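Local coordinates for glutamine amidotransferase domain-containing protein (Streptococcus mutans, PDB 3L7N), which probably acts as a glutamine amidotransferase of the GATase1 family, releasing ammonia from glutamine for transfer to an acceptor that has not been identified, at residues N115-L120 with S134-V139; G144-L149 with Q160-Q165. One frame throughout, in Å; residues are numbered along the deposited sequence.

Interaction 1: N115-L120 with S134-V139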
# COMPACT_ATOMS: atom_id res chain seq x y z
N ASN A 115 7.40 -8.27 9.92
CA ASN A 115 7.96 -8.69 8.65
C ASN A 115 7.76 -10.17 8.38
O ASN A 115 8.34 -11.00 9.06
CB ASN A 115 9.43 -8.28 8.53
CG ASN A 115 9.63 -6.81 8.72
OD1 ASN A 115 10.23 -6.39 9.68
ND2 ASN A 115 9.08 -6.01 7.81
N TYR A 116 6.87 -10.49 7.43
CA TYR A 116 6.53 -11.89 7.10
C TYR A 116 6.69 -12.22 5.62
O TYR A 116 6.79 -11.32 4.77
CB TYR A 116 5.16 -12.24 7.60
CG TYR A 116 5.02 -12.13 9.09
CD1 TYR A 116 5.49 -13.15 9.93
CD2 TYR A 116 4.40 -11.04 9.67
CE1 TYR A 116 5.35 -13.05 11.30
CE2 TYR A 116 4.21 -10.96 11.04
CZ TYR A 116 4.71 -11.95 11.85
OH TYR A 116 4.59 -11.83 13.22
N LEU A 117 6.84 -13.50 5.32
CA LEU A 117 6.88 -13.93 3.95
C LEU A 117 5.57 -13.64 3.31
O LEU A 117 4.52 -13.80 3.91
CB LEU A 117 7.19 -15.43 3.84
CG LEU A 117 8.64 -15.93 3.95
CD1 LEU A 117 8.63 -17.44 4.28
CD2 LEU A 117 9.48 -15.64 2.64
N ILE A 118 5.64 -13.13 2.11
CA ILE A 118 4.57 -13.26 1.16
C ILE A 118 5.10 -14.22 0.10
O ILE A 118 6.35 -14.45 0.02
CB ILE A 118 4.20 -11.85 0.48
CG1 ILE A 118 5.44 -11.23 -0.16
CG2 ILE A 118 3.55 -10.87 1.52
CD1 ILE A 118 5.18 -10.51 -1.39
N SER A 119 4.17 -14.78 -0.71
CA SER A 119 4.46 -15.89 -1.65
C SER A 119 3.71 -15.67 -2.95
O SER A 119 2.48 -15.52 -2.93
CB SER A 119 3.99 -17.24 -1.04
OG SER A 119 4.23 -17.30 0.36
N LEU A 120 4.42 -15.70 -4.07
CA LEU A 120 3.75 -15.46 -5.35
C LEU A 120 2.73 -16.54 -5.68
O LEU A 120 2.97 -17.72 -5.51
CB LEU A 120 4.74 -15.32 -6.51
CG LEU A 120 5.84 -14.29 -6.34
CD1 LEU A 120 6.51 -13.96 -7.67
CD2 LEU A 120 5.28 -13.08 -5.74
N SER A 134 11.91 -13.18 -5.69
CA SER A 134 11.93 -14.62 -5.37
C SER A 134 10.47 -15.08 -4.97
O SER A 134 9.65 -14.26 -4.54
CB SER A 134 12.88 -14.87 -4.22
OG SER A 134 12.41 -14.26 -3.04
N ASP A 135 10.17 -16.38 -5.11
CA ASP A 135 8.77 -16.88 -4.85
C ASP A 135 8.25 -16.51 -3.49
O ASP A 135 7.03 -16.35 -3.29
CB ASP A 135 8.74 -18.37 -4.97
CG ASP A 135 8.90 -18.83 -6.35
OD1 ASP A 135 9.07 -17.96 -7.28
OD2 ASP A 135 8.86 -20.09 -6.53
N ASP A 136 9.16 -16.57 -2.51
CA ASP A 136 8.89 -16.12 -1.14
C ASP A 136 9.87 -15.00 -0.74
O ASP A 136 11.12 -15.11 -0.96
CB ASP A 136 9.02 -17.29 -0.14
CG ASP A 136 8.01 -18.42 -0.40
OD1 ASP A 136 6.76 -18.15 -0.45
OD2 ASP A 136 8.47 -19.58 -0.54
N LEU A 137 9.31 -13.93 -0.12
CA LEU A 137 10.06 -12.73 0.22
C LEU A 137 9.60 -12.21 1.52
O LEU A 137 8.42 -12.14 1.78
CB LEU A 137 9.84 -11.69 -0.83
CG LEU A 137 10.66 -10.40 -0.71
CD1 LEU A 137 12.21 -10.70 -0.67
CD2 LEU A 137 10.30 -9.54 -1.89
N LEU A 138 10.52 -11.84 2.37
CA LEU A 138 10.12 -11.21 3.60
C LEU A 138 9.81 -9.67 3.36
O LEU A 138 10.64 -8.91 2.77
CB LEU A 138 11.17 -11.45 4.70
CG LEU A 138 10.51 -12.00 5.97
CD1 LEU A 138 10.34 -13.50 5.91
CD2 LEU A 138 11.27 -11.67 7.09
N VAL A 139 8.56 -9.27 3.65
CA VAL A 139 8.12 -7.89 3.46
C VAL A 139 7.40 -7.41 4.69
O VAL A 139 7.07 -8.23 5.60
CB VAL A 139 7.17 -7.71 2.18
CG1 VAL A 139 7.86 -8.19 0.92
CG2 VAL A 139 5.79 -8.34 2.40

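Interaction 2: G144-L149 with Q160-Q165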
# COMPACT_ATOMS: atom_id res chain seq x y z
N GLY A 144 -5.31 -4.91 9.53
CA GLY A 144 -6.33 -5.73 10.10
C GLY A 144 -7.33 -6.09 9.03
O GLY A 144 -8.05 -7.08 9.17
N ASP A 145 -7.35 -5.30 7.94
CA ASP A 145 -8.27 -5.51 6.82
C ASP A 145 -7.50 -5.85 5.53
O ASP A 145 -6.27 -5.98 5.55
CB ASP A 145 -9.12 -4.29 6.61
CG ASP A 145 -10.13 -4.12 7.67
OD1 ASP A 145 -10.33 -5.03 8.48
OD2 ASP A 145 -10.73 -3.04 7.73
N MET A 146 -8.24 -6.09 4.44
CA MET A 146 -7.64 -6.37 3.14
C MET A 146 -8.62 -5.96 2.00
O MET A 146 -9.77 -5.63 2.25
CB MET A 146 -7.30 -7.85 3.03
CG MET A 146 -8.59 -8.80 2.80
SD MET A 146 -8.21 -10.59 2.69
CE MET A 146 -9.84 -11.20 2.39
N PRO A 147 -8.15 -5.97 0.76
CA PRO A 147 -9.05 -5.38 -0.25
C PRO A 147 -10.13 -6.37 -0.86
O PRO A 147 -9.86 -7.59 -1.00
CB PRO A 147 -8.10 -4.87 -1.32
CG PRO A 147 -6.77 -5.53 -1.04
CD PRO A 147 -6.72 -5.83 0.39
N GLY A 148 -11.32 -5.84 -1.19
CA GLY A 148 -12.24 -6.48 -2.17
C GLY A 148 -11.54 -6.99 -3.43
O GLY A 148 -10.60 -6.39 -3.92
N LEU A 149 -11.99 -8.14 -3.94
CA LEU A 149 -11.45 -8.64 -5.25
C LEU A 149 -12.56 -8.70 -6.34
O LEU A 149 -13.38 -9.61 -6.35
CB LEU A 149 -10.77 -10.00 -5.08
CG LEU A 149 -10.03 -10.48 -6.32
CD1 LEU A 149 -8.65 -9.79 -6.42
CD2 LEU A 149 -9.88 -12.03 -6.37
N GLN A 160 0.62 -16.20 4.76
CA GLN A 160 -0.14 -17.15 5.62
C GLN A 160 -1.36 -16.49 6.31
O GLN A 160 -2.43 -17.13 6.46
CB GLN A 160 0.81 -17.82 6.64
CG GLN A 160 2.09 -18.50 5.94
CD GLN A 160 1.67 -19.62 4.94
OE1 GLN A 160 1.42 -20.79 5.36
NE2 GLN A 160 1.46 -19.23 3.62
N GLY A 161 -1.21 -15.23 6.72
CA GLY A 161 -2.26 -14.54 7.47
C GLY A 161 -3.33 -13.95 6.57
O GLY A 161 -4.48 -13.74 7.01
N CYS A 162 -2.98 -13.71 5.28
CA CYS A 162 -3.86 -12.93 4.41
C CYS A 162 -3.69 -13.32 2.98
O CYS A 162 -2.56 -13.39 2.49
CB CYS A 162 -3.60 -11.41 4.60
SG CYS A 162 -4.32 -10.36 3.42
N PRO A 163 -4.82 -13.64 2.30
CA PRO A 163 -4.85 -14.24 0.94
C PRO A 163 -4.80 -13.20 -0.21
O PRO A 163 -4.86 -13.57 -1.38
CB PRO A 163 -6.18 -14.97 0.91
CG PRO A 163 -7.04 -14.28 1.95
CD PRO A 163 -6.13 -13.73 2.98
N ARG A 164 -4.65 -11.93 0.13
CA ARG A 164 -4.67 -10.87 -0.88
C ARG A 164 -3.52 -9.79 -0.64
O ARG A 164 -3.76 -8.72 -0.09
CB ARG A 164 -6.06 -10.20 -0.87
CG ARG A 164 -7.13 -11.05 -1.47
CD ARG A 164 -8.47 -10.54 -1.16
NE ARG A 164 -9.45 -11.46 -1.67
CZ ARG A 164 -10.77 -11.26 -1.70
NH1 ARG A 164 -11.33 -10.11 -1.31
NH2 ARG A 164 -11.54 -12.23 -2.16
N GLN A 165 -2.29 -10.13 -0.97
CA GLN A 165 -1.23 -9.28 -0.58
C GLN A 165 -0.94 -8.29 -1.68
O GLN A 165 -0.71 -7.13 -1.43
CB GLN A 165 0.04 -10.07 -0.21
CG GLN A 165 0.05 -10.66 1.13
CD GLN A 165 -0.19 -9.66 2.25
OE1 GLN A 165 -0.26 -8.46 2.01
NE2 GLN A 165 -0.34 -10.16 3.49

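Interaction 1: N115-L120 with S134-V139
Tyr-116 and Ile-118 each exchange a pair of backbone hydrogen bonds with the neighbouring strand, Tyr-116 with Val-139 and Ile-118 with Leu-137, which defines an antiparallel ladder. The strand axes run at 150° to each other, and the bond from Leu-120 N to Asp-135 O (2.8 Å) carries the pairing back to the residue just before strand 136-143. Leu-117 with Leu-138 forms a non-hydrogen-bonded pair between them, and Ser-119 with Asp-136 a second one after Ile-118 and Leu-137; their side chains share one face. Leu-117 can be followed outward there. Its CB lies 4.1 Å from Leu-137 O, its CG packs on Leu-138 CD1 at 3.6 Å, and its CD2 lies against the CB of Asp-136 and the backbone N of Leu-137; with chi1 at -81°, CG stands beside the backbone N, and the side chain crosses that of Leu-138 at about a right angle. On the same face the hydroxyl OG of Ser-119 donates to Asp-136 OD1 (2.8 Å), meeting the oxygen almost in line with its C-O bond. Ser-134 OG reaches Asp-136 O at 2.6 Å from above the carbonyl plane, tying the incoming loop to the strand. On the other face Ile-118 CG2 meets Val-139 CG2 at 3.5 Å, again nearly perpendicular. Leu-137 touches Ala-224 of helix 219-233, and the Tyr-116 ring meets Tyr-206 edge-to-face. The chemistry therefore divides by face: buried Ile-118 and Val-139, flanked by partly exposed Tyr-116 and Leu-137, against a more exposed surface where leucines adjoin a serine-carboxylate bond.

Interaction 2: G144-L149 with Q160-Q165
Arg-164 stretches across to the 144-149 segment and donates from NH1 to Pro-147 O (2.9 Å, 157° at the hydrogen). The bond uses a lone pair in the carbonyl plane, and the oxygen lies only 15° out of the guanidinium plane, so the grip is at the group's edge. Leu-149 CB sits over the centre of one guanidinium face, 3.6 Å above the plane, while Met-146 CE is over the opposite face. The more extensive, buried packing surrounds Met-146: SD lies 3.8 Å from Pro-163 CD, and CB is 3.9 Å from Cys-162 SG. Its CG occupies the position between backbone N and carbonyl carbon (chi1 75°), and the chain runs extended beyond it, placing CE 3.9 Å from Arg-164 CD. Toward Leu-149 the contact is smaller and partly exposed, although CB itself lies close to the guanidinium. The contact thus fastens the loop between strands 154-158 and 166-170 to short edge strand 145-146 and the turn after it; Pro-147 lies near, without touching, a probable nucleophile elbow. Strand 106-113 contacts both segments, through the Leu-106 backbone bond to Met-146 and by touching Cys-162, Pro-163 and Arg-164, while Pro-147 and Leu-149 rest on Ile-167 of strand 166-170.

How the interactions relate
Both interactions reach the same mixed sheet and follow in series along the chain: strand 136-143 of interaction 1 leads through a corner at Gly-144 to strand 145-146 of interaction 2. Interaction 1 is a regular strand pairing, its centre about 15 Å from the chain centre, partly buried, with Ile-118 and Val-139 buried on one face and Leu-117 and Asp-136 exposed on the other. Interaction 2, its centre about 12 Å from the chain centre, joins the edge of the sheet to a loop and includes no exposed residue among those that touch. Accordingly, backbone bonds dominate the first, whereas side chains and one guanidinium-carbonyl bond carry the second. They lie about 14 Å apart, centre to centre, yet meet where Ile-118 CG2 packs on Gln-165 CG at 3.5 Å.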